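Local coordinates for F5/8 type C domain protein (Bacteroides ovatus, PDB 4ZRX), which probably hydrolyses alpha-L-fucosides with a TIM-barrel glycosidase domain, joined to a C-terminal F5/8 type C domain that may bind sugar, at residues 89-94 with 139-143; 81-85 with 133-139; 479-483 with 577-582. All coordinates share one frame. Numbering follows the deposited sequence.

In the fold
Contacts 1 and 2 belong to the alpha-L-fucosidase barrel and hold successive layers of it. Contact 1 pairs the parallel strands 91-97 and 140-145 in the buried sheet; contact 2 packs helices 77-86 and 126-137 outside them, partly exposed. Their centres are 9 Å apart, they share M139, and V92 of the sheet packs on L84 and C134 of the helices. Backbone hydrogen bonds dominate contact 1, whereas contact 2 combines apolar packing with a lysine at the solvent edge. Contact 3, partly buried, lies in the F5/8 type C domain, its nearest atoms about 30 Å from contact 1 and about 33 Å from contact 2; there a tryptophan and a selenomethionine meet without direct hydrogen bonds.

Contact 1: residues 89-94 with 139-143; sequences FKMVLL and MKFGV
Two neighbouring parallel strands of the alpha-L-fucosidase TIM barrel pair; the axes of 91-94 and 140-143 approach to 4.6 Å and cross at -23°, with M91 level with K140, V92 with F141, L93 with G142 and L94 with V143. Ahead of the strand, F89 O lies 3.4 Å from M139 CE, while the F89 ring (chi1 m) leads away to L44 and A46 of strand 44-48. At K90 the two segments are bridged by a water, which donates to K90 O (2.6 Å) and accepts from K140 N (3.1 Å). M91 is extended, chi1 and chi2 both t; its CG lies 3.9 Å from K140 CB, and its CA makes a CA-H...O contact of 3.3 Å with K140 O. V92 pairs through both its backbone polar atoms: V92 N donates to K140 O (3.0 Å) and V92 O accepts from G142 N (2.8 Å). Its side chain (chi1 m) shares a face with L94, F141 and V143, the face covered by helices 77-86 and 126-137, and V92 CG1 meets M139 CG at 3.8 Å. L93 turns to the opposite face with M91; its CD1 comes within 3.4 Å of V143 C, passing over G142, where an ideal CB would be tight against both M91 SE and L93 CD1. L94 N donates to G142 O at 3.1 Å, and the pairing continues, L94 bonding to Y144. With three direct backbone hydrogen bonds and mostly buried apolar side chains, the pairing is set by the main chain, one water linking the segments at the more open N-terminal end.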
loop_
_atom_site.group_PDB
_atom_site.type_symbol
_atom_site.label_atom_id
_atom_site.label_comp_id
_atom_site.label_asym_id
_atom_site.label_seq_id
_atom_site.Cartn_x
_atom_site.Cartn_y
_atom_site.Cartn_z
ATOM N N PHE A 89 3.582 -11.571 -8.581
ATOM C CA PHE A 89 4.090 -11.645 -7.225
ATOM C C PHE A 89 5.217 -12.638 -7.073
ATOM O O PHE A 89 5.235 -13.665 -7.761
ATOM C CB PHE A 89 2.950 -11.953 -6.224
ATOM C CG PHE A 89 1.920 -10.881 -6.195
ATOM C CD1 PHE A 89 2.130 -9.740 -5.456
ATOM C CD2 PHE A 89 0.828 -10.938 -7.006
ATOM C CE1 PHE A 89 1.233 -8.727 -5.466
ATOM C CE2 PHE A 89 -0.096 -9.894 -7.044
ATOM C CZ PHE A 89 0.104 -8.786 -6.259
ATOM N N LYS A 90 6.132 -12.316 -6.175
ATOM C CA LYS A 90 7.335 -13.124 -5.969
ATOM C C LYS A 90 7.346 -13.936 -4.697
ATOM O O LYS A 90 8.253 -14.718 -4.473
ATOM C CB LYS A 90 8.627 -12.268 -6.076
ATOM C CG LYS A 90 8.773 -11.586 -7.380
ATOM C CD LYS A 90 8.912 -12.522 -8.585
ATOM C CE LYS A 90 9.252 -11.716 -9.826
ATOM N NZ LYS A 90 9.706 -12.534 -10.972
HETATM N N MSE A 91 6.367 -13.725 -3.835
HETATM C CA MSE A 91 6.216 -14.514 -2.625
HETATM C C MSE A 91 4.727 -14.413 -2.244
HETATM O O MSE A 91 4.042 -13.435 -2.557
HETATM C CB MSE A 91 7.074 -13.961 -1.502
HETATM C CG MSE A 91 7.094 -14.801 -0.317
HETATM SE SE MSE A 91 8.143 -14.119 1.124
HETATM C CE MSE A 91 6.870 -12.796 1.588
ATOM N N VAL A 92 4.251 -15.450 -1.598
ATOM C CA VAL A 92 2.962 -15.414 -0.930
ATOM C C VAL A 92 3.162 -15.581 0.552
ATOM O O VAL A 92 3.994 -16.410 1.033
ATOM C CB VAL A 92 1.999 -16.464 -1.488
ATOM C CG1 VAL A 92 1.788 -16.261 -2.978
ATOM C CG2 VAL A 92 2.484 -17.839 -1.327
ATOM N N LEU A 93 2.450 -14.764 1.329
ATOM C CA LEU A 93 2.634 -14.732 2.757
ATOM C C LEU A 93 1.313 -14.967 3.445
ATOM O O LEU A 93 0.424 -14.132 3.394
ATOM C CB LEU A 93 3.243 -13.367 3.160
ATOM C CG LEU A 93 3.324 -12.970 4.633
ATOM C CD1 LEU A 93 4.037 -13.831 5.438
ATOM C CD2 LEU A 93 4.010 -11.553 4.750
ATOM N N LEU A 94 1.187 -16.108 4.108
ATOM C CA LEU A 94 -0.115 -16.541 4.669
ATOM C C LEU A 94 -0.229 -16.234 6.146
ATOM O O LEU A 94 0.693 -16.508 6.925
ATOM C CB LEU A 94 -0.275 -18.064 4.457
ATOM C CG LEU A 94 -1.497 -18.702 5.015
ATOM C CD1 LEU A 94 -2.704 -18.308 4.203
ATOM C CD2 LEU A 94 -1.363 -20.178 4.963
HETATM N N MSE A 139 6.916 -20.746 -6.369
HETATM C CA MSE A 139 6.608 -19.499 -5.716
HETATM C C MSE A 139 7.200 -19.519 -4.332
HETATM O O MSE A 139 7.013 -20.482 -3.576
HETATM C CB MSE A 139 5.084 -19.293 -5.665
HETATM C CG MSE A 139 4.590 -18.181 -4.727
HETATM SE SE MSE A 139 4.888 -16.453 -5.619
HETATM C CE MSE A 139 3.335 -16.313 -6.701
ATOM N N LYS A 140 7.831 -18.420 -3.921
ATOM C CA LYS A 140 8.397 -18.331 -2.581
ATOM C C LYS A 140 7.249 -18.190 -1.559
ATOM O O LYS A 140 6.149 -17.750 -1.903
ATOM C CB LYS A 140 9.375 -17.189 -2.428
ATOM C CG LYS A 140 10.683 -17.392 -3.205
ATOM C CD LYS A 140 11.502 -16.091 -2.975
ATOM C CE LYS A 140 12.255 -15.715 -4.163
ATOM N NZ LYS A 140 13.318 -16.640 -4.406
ATOM N N PHE A 141 7.537 -18.581 -0.337
ATOM C CA PHE A 141 6.507 -18.801 0.697
ATOM C C PHE A 141 6.978 -18.131 1.930
ATOM O O PHE A 141 8.155 -18.296 2.365
ATOM C CB PHE A 141 6.409 -20.339 0.871
ATOM C CG PHE A 141 5.577 -20.813 1.996
ATOM C CD1 PHE A 141 4.227 -20.857 1.876
ATOM C CD2 PHE A 141 6.170 -21.301 3.127
ATOM C CE1 PHE A 141 3.430 -21.426 2.917
ATOM C CE2 PHE A 141 5.405 -21.830 4.184
ATOM C CZ PHE A 141 4.042 -21.899 4.065
ATOM N N GLY A 142 6.046 -17.457 2.580
ATOM C CA GLY A 142 6.286 -16.839 3.851
ATOM C C GLY A 142 5.119 -17.068 4.798
ATOM O O GLY A 142 4.025 -17.399 4.370
ATOM N N VAL A 143 5.371 -16.914 6.098
ATOM C CA VAL A 143 4.369 -17.083 7.120
ATOM C C VAL A 143 4.232 -15.903 8.072
ATOM O O VAL A 143 5.211 -15.348 8.520
ATOM C CB VAL A 143 4.533 -18.389 7.930
ATOM C CG1 VAL A 143 4.410 -19.588 6.988
ATOM C CG2 VAL A 143 5.836 -18.388 8.632
HETATM O O HOH W 1 8.859 -16.607 -6.166
#

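Contact 2: residues 81-85 with 133-139; sequences VRTLK and ACDKYDM
Adjacent outer helices of the TIM barrel, each preceding one of two neighbouring parallel strands, pack here; the axes of 81-85 and 133-137 approach to 10.0 Å and cross at -43°. Segment 81-85 is helical throughout; helix 126-137 closes in a Schellman motif, D138 taking positive phi (53°) and M139 N bonding back to C134 O at 3.0 Å. Apolar packing centres on V81 (chi1 t): its CG2 touches A133 CB at 3.7 Å and C134 SG at 4.1 Å, its CG1 both Y137 CB and M139 CB at 3.8 Å. M139, with chi1 t and chi2 and chi3 p, brings CE to 4.1 Å from L84 CB and 3.9 Å from K85 CB. The Y137 ring (chi1 m) lays one face over R82 CA, and its OH lies 3.4 Å from R82 CD. The polar contacts come from K85 (chi1 t, chi2 p), which reaches the Schellman turn: K85 NZ donates to D138 O at 3.0 Å and, weakly, to Y137 O at 3.1 Å.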
loop_
_atom_site.group_PDB
_atom_site.type_symbol
_atom_site.label_atom_id
_atom_site.label_comp_id
_atom_site.label_asym_id
_atom_site.label_seq_id
_atom_site.Cartn_x
_atom_site.Cartn_y
_atom_site.Cartn_z
ATOM N N VAL A 81 -2.240 -19.428 -5.919
ATOM C CA VAL A 81 -0.866 -19.255 -6.309
ATOM C C VAL A 81 -0.757 -19.044 -7.800
ATOM O O VAL A 81 0.059 -18.217 -8.252
ATOM C CB VAL A 81 0.031 -20.396 -5.830
ATOM C CG1 VAL A 81 1.428 -20.200 -6.334
ATOM C CG2 VAL A 81 0.043 -20.490 -4.301
ATOM N N ARG A 82 -1.564 -19.732 -8.590
ATOM C CA ARG A 82 -1.527 -19.524 -10.051
ATOM C C ARG A 82 -1.887 -18.048 -10.376
ATOM O O ARG A 82 -1.228 -17.371 -11.178
ATOM C CB ARG A 82 -2.501 -20.445 -10.774
ATOM C CG ARG A 82 -2.507 -20.303 -12.321
ATOM C CD ARG A 82 -3.506 -21.264 -13.034
ATOM N NE ARG A 82 -4.885 -21.109 -12.587
ATOM C CZ ARG A 82 -5.541 -21.921 -11.743
ATOM N NH1 ARG A 82 -4.980 -22.988 -11.162
ATOM N NH2 ARG A 82 -6.802 -21.636 -11.434
ATOM N N THR A 83 -2.949 -17.572 -9.736
ATOM C CA THR A 83 -3.403 -16.208 -9.919
ATOM C C THR A 83 -2.272 -15.228 -9.572
ATOM O O THR A 83 -1.963 -14.318 -10.355
ATOM C CB THR A 83 -4.587 -15.937 -9.048
ATOM O OG1 THR A 83 -5.685 -16.744 -9.491
ATOM C CG2 THR A 83 -5.012 -14.468 -9.104
ATOM N N LEU A 84 -1.646 -15.453 -8.427
ATOM C CA LEU A 84 -0.639 -14.524 -7.929
ATOM C C LEU A 84 0.688 -14.609 -8.712
ATOM O O LEU A 84 1.360 -13.602 -8.934
ATOM C CB LEU A 84 -0.419 -14.775 -6.430
ATOM C CG LEU A 84 -1.714 -14.418 -5.636
ATOM C CD1 LEU A 84 -1.581 -14.880 -4.204
ATOM C CD2 LEU A 84 -2.017 -12.913 -5.682
ATOM N N LYS A 85 1.032 -15.816 -9.183
ATOM C CA LYS A 85 2.199 -15.976 -10.061
ATOM C C LYS A 85 2.001 -15.224 -11.343
ATOM O O LYS A 85 2.872 -14.411 -11.736
ATOM C CB LYS A 85 2.425 -17.445 -10.332
ATOM C CG LYS A 85 3.643 -17.772 -11.131
ATOM C CD LYS A 85 4.881 -17.870 -10.249
ATOM C CE LYS A 85 6.100 -18.356 -11.121
ATOM N NZ LYS A 85 7.278 -18.321 -10.191
ATOM N N ALA A 133 0.953 -25.876 -3.609
ATOM C CA ALA A 133 0.737 -24.958 -4.715
ATOM C C ALA A 133 1.996 -24.108 -4.973
ATOM O O ALA A 133 2.376 -23.965 -6.135
ATOM C CB ALA A 133 -0.449 -24.137 -4.526
ATOM N N CYS A 134 2.705 -23.686 -3.923
ATOM C CA CYS A 134 3.962 -22.989 -4.144
ATOM C C CYS A 134 4.998 -23.891 -4.797
ATOM O O CYS A 134 5.768 -23.431 -5.646
ATOM C CB CYS A 134 4.536 -22.416 -2.904
ATOM S SG CYS A 134 3.533 -21.034 -2.196
ATOM N N ASP A 135 5.048 -25.159 -4.367
ATOM C CA ASP A 135 5.914 -26.176 -5.007
ATOM C C ASP A 135 5.642 -26.294 -6.502
ATOM O O ASP A 135 6.590 -26.303 -7.308
ATOM C CB ASP A 135 5.735 -27.554 -4.389
ATOM C CG ASP A 135 6.277 -27.672 -2.954
ATOM O OD1 ASP A 135 6.977 -26.743 -2.446
ATOM O OD2 ASP A 135 5.979 -28.751 -2.339
ATOM N N LYS A 136 4.378 -26.302 -6.894
ATOM C CA LYS A 136 3.994 -26.471 -8.285
ATOM C C LYS A 136 4.421 -25.290 -9.153
ATOM O O LYS A 136 4.948 -25.488 -10.257
ATOM C CB LYS A 136 2.466 -26.676 -8.415
ATOM C CG LYS A 136 1.934 -26.724 -9.831
ATOM C CD LYS A 136 0.508 -27.095 -9.810
ATOM C CE LYS A 136 -0.232 -26.790 -11.119
ATOM N NZ LYS A 136 -0.366 -27.975 -11.887
ATOM N N TYR A 137 4.211 -24.089 -8.643
ATOM C CA TYR A 137 4.489 -22.842 -9.409
ATOM C C TYR A 137 5.800 -22.175 -9.112
ATOM O O TYR A 137 6.056 -21.062 -9.616
ATOM C CB TYR A 137 3.327 -21.860 -9.201
ATOM C CG TYR A 137 2.060 -22.313 -9.856
ATOM C CD1 TYR A 137 1.863 -22.119 -11.223
ATOM C CD2 TYR A 137 1.050 -22.951 -9.132
ATOM C CE1 TYR A 137 0.730 -22.582 -11.855
ATOM C CE2 TYR A 137 -0.086 -23.391 -9.748
ATOM C CZ TYR A 137 -0.236 -23.196 -11.134
ATOM O OH TYR A 137 -1.360 -23.622 -11.742
ATOM N N ASP A 138 6.652 -22.800 -8.306
ATOM C CA ASP A 138 7.953 -22.263 -7.932
ATOM C C ASP A 138 7.801 -20.856 -7.365
ATOM O O ASP A 138 8.421 -19.888 -7.842
ATOM C CB ASP A 138 8.950 -22.288 -9.131
ATOM C CG ASP A 138 10.368 -21.881 -8.721
ATOM O OD1 ASP A 138 10.727 -22.040 -7.547
ATOM O OD2 ASP A 138 11.189 -21.421 -9.562
HETATM N N MSE A 139 6.916 -20.746 -6.369
HETATM C CA MSE A 139 6.608 -19.499 -5.716
HETATM C C MSE A 139 7.200 -19.519 -4.332
HETATM O O MSE A 139 7.013 -20.482 -3.576
HETATM C CB MSE A 139 5.084 -19.293 -5.665
HETATM C CG MSE A 139 4.590 -18.181 -4.727
HETATM SE SE MSE A 139 4.888 -16.453 -5.619
HETATM C CE MSE A 139 3.335 -16.313 -6.701
#

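Contact 3: residues 479-483 with 577-582; sequences GWKQV and MNEIGV
W480 extends its indole (chi1 m, chi2 6°) from the residue just before strand 481-485 across to segment 577-582, meeting M577 along its edge: W480 CE3 lies 3.5 Å from M577 CG. M577 SE sits 5.4 Å from the centroid of the six-membered ring and 85° off its normal, so this Met-aromatic contact is made at the ring edge. M577 is selenomethionine with chi1 and chi2 t and chi3 p, a reach that carries SE to 3.8 Å from Q482 N. It stands in the 3-10 turn 577-579, closed by I580 N to M577 O at 3.2 Å, from which the chain enters strand 580-584. There the edge of the ring faces the backbone, W480 CH2 lying 3.4 Å from I580 O and 4.3 Å from G581 CA, while V582 CG2 comes within 4.3 Å of W480 CZ2. The strands belong to different sheets, 481-485 pairing with 488-492 and 580-584 with 495-503, so the side chains bridge the two sheets of a beta-sandwich, as in F5/8 type C domains. W480 and M577 both also touch I490, and I580 O is hydrogen-bonded to R477. At the outer edge Q482, chi1 and chi2 t, donates from NE2 to water 2 (2.6 Å), which also accepts from M577 N at 2.9 Å. Without any direct hydrogen bond across it, the contact relies on apolar packing and a Met-aromatic contact, made here by selenium, and one water supplies its polar link.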
loop_
_atom_site.group_PDB
_atom_site.type_symbol
_atom_site.label_atom_id
_atom_site.label_comp_id
_atom_site.label_asym_id
_atom_site.label_seq_id
_atom_site.Cartn_x
_atom_site.Cartn_y
_atom_site.Cartn_z
ATOM N N GLY A 479 -21.313 12.142 -20.038
ATOM C CA GLY A 479 -22.152 12.695 -21.090
ATOM C C GLY A 479 -22.592 14.140 -20.856
ATOM O O GLY A 479 -23.194 14.729 -21.749
ATOM N N TRP A 480 -22.342 14.712 -19.666
ATOM C CA TRP A 480 -22.812 16.089 -19.356
ATOM C C TRP A 480 -21.817 17.108 -19.821
ATOM O O TRP A 480 -20.655 16.796 -19.978
ATOM C CB TRP A 480 -23.032 16.357 -17.851
ATOM C CG TRP A 480 -23.929 15.414 -17.114
ATOM C CD1 TRP A 480 -24.509 14.261 -17.587
ATOM C CD2 TRP A 480 -24.244 15.478 -15.731
ATOM N NE1 TRP A 480 -25.211 13.633 -16.568
ATOM C CE2 TRP A 480 -25.035 14.352 -15.416
ATOM C CE3 TRP A 480 -23.930 16.376 -14.721
ATOM C CZ2 TRP A 480 -25.529 14.118 -14.129
ATOM C CZ3 TRP A 480 -24.435 16.144 -13.430
ATOM C CH2 TRP A 480 -25.220 15.033 -13.160
ATOM N N LYS A 481 -22.283 18.339 -20.016
ATOM C CA LYS A 481 -21.414 19.491 -20.236
ATOM C C LYS A 481 -21.898 20.669 -19.411
ATOM O O LYS A 481 -23.078 20.989 -19.433
ATOM C CB LYS A 481 -21.386 19.871 -21.733
ATOM C CG LYS A 481 -20.564 18.896 -22.553
ATOM C CD LYS A 481 -20.842 18.951 -24.044
ATOM C CE LYS A 481 -20.114 17.773 -24.736
ATOM N NZ LYS A 481 -20.023 17.957 -26.232
ATOM N N GLN A 482 -20.991 21.334 -18.714
ATOM C CA GLN A 482 -21.336 22.530 -17.953
ATOM C C GLN A 482 -21.512 23.702 -18.884
ATOM O O GLN A 482 -20.596 24.049 -19.598
ATOM C CB GLN A 482 -20.253 22.878 -16.941
ATOM C CG GLN A 482 -20.541 24.163 -16.150
ATOM C CD GLN A 482 -19.708 24.275 -14.916
ATOM O OE1 GLN A 482 -19.076 25.301 -14.660
ATOM N NE2 GLN A 482 -19.696 23.212 -14.127
ATOM N N VAL A 483 -22.695 24.294 -18.889
ATOM C CA VAL A 483 -22.970 25.524 -19.652
ATOM C C VAL A 483 -22.583 26.809 -18.915
ATOM O O VAL A 483 -22.172 27.773 -19.530
ATOM C CB VAL A 483 -24.464 25.597 -20.015
ATOM C CG1 VAL A 483 -24.803 26.928 -20.711
ATOM C CG2 VAL A 483 -24.833 24.403 -20.904
HETATM N N MSE A 577 -20.694 20.748 -10.717
HETATM C CA MSE A 577 -21.422 19.708 -11.407
HETATM C C MSE A 577 -21.355 18.293 -10.731
HETATM O O MSE A 577 -22.312 17.497 -10.811
HETATM C CB MSE A 577 -20.881 19.627 -12.827
HETATM C CG MSE A 577 -21.786 18.913 -13.741
HETATM SE SE MSE A 577 -21.249 19.250 -15.600
HETATM C CE MSE A 577 -19.850 17.910 -15.752
ATOM N N ASN A 578 -20.206 17.972 -10.125
ATOM C CA ASN A 578 -20.027 16.698 -9.410
ATOM C C ASN A 578 -20.856 16.589 -8.123
ATOM O O ASN A 578 -20.957 15.483 -7.578
ATOM C CB ASN A 578 -18.527 16.427 -9.090
ATOM C CG ASN A 578 -17.748 15.822 -10.281
ATOM O OD1 ASN A 578 -18.314 15.216 -11.197
ATOM N ND2 ASN A 578 -16.424 15.975 -10.252
ATOM N N GLU A 579 -21.446 17.710 -7.656
ATOM C CA GLU A 579 -22.346 17.713 -6.496
ATOM C C GLU A 579 -23.824 17.558 -6.889
ATOM O O GLU A 579 -24.682 17.667 -6.014
ATOM C CB GLU A 579 -22.196 19.033 -5.736
ATOM C CG GLU A 579 -20.723 19.228 -5.236
ATOM C CD GLU A 579 -20.544 20.528 -4.483
ATOM O OE1 GLU A 579 -20.831 21.596 -5.038
ATOM O OE2 GLU A 579 -20.090 20.482 -3.313
ATOM N N ILE A 580 -24.111 17.438 -8.185
ATOM C CA ILE A 580 -25.455 17.272 -8.642
ATOM C C ILE A 580 -25.610 15.865 -9.174
ATOM O O ILE A 580 -24.704 15.358 -9.850
ATOM C CB ILE A 580 -25.749 18.300 -9.757
ATOM C CG1 ILE A 580 -25.661 19.727 -9.200
ATOM C CG2 ILE A 580 -27.079 18.005 -10.398
ATOM C CD1 ILE A 580 -26.665 20.041 -8.122
ATOM N N GLY A 581 -26.745 15.233 -8.871
ATOM C CA GLY A 581 -27.152 13.974 -9.517
ATOM C C GLY A 581 -28.586 14.104 -10.011
ATOM O O GLY A 581 -29.334 15.008 -9.612
ATOM N N VAL A 582 -28.961 13.177 -10.880
ATOM C CA VAL A 582 -30.321 13.038 -11.327
ATOM C C VAL A 582 -30.674 11.547 -11.450
ATOM O O VAL A 582 -29.774 10.702 -11.681
ATOM C CB VAL A 582 -30.538 13.770 -12.703
ATOM C CG1 VAL A 582 -30.221 15.261 -12.601
ATOM C CG2 VAL A 582 -29.710 13.130 -13.864
HETATM O O HOH W 2 -18.692 22.494 -11.825
#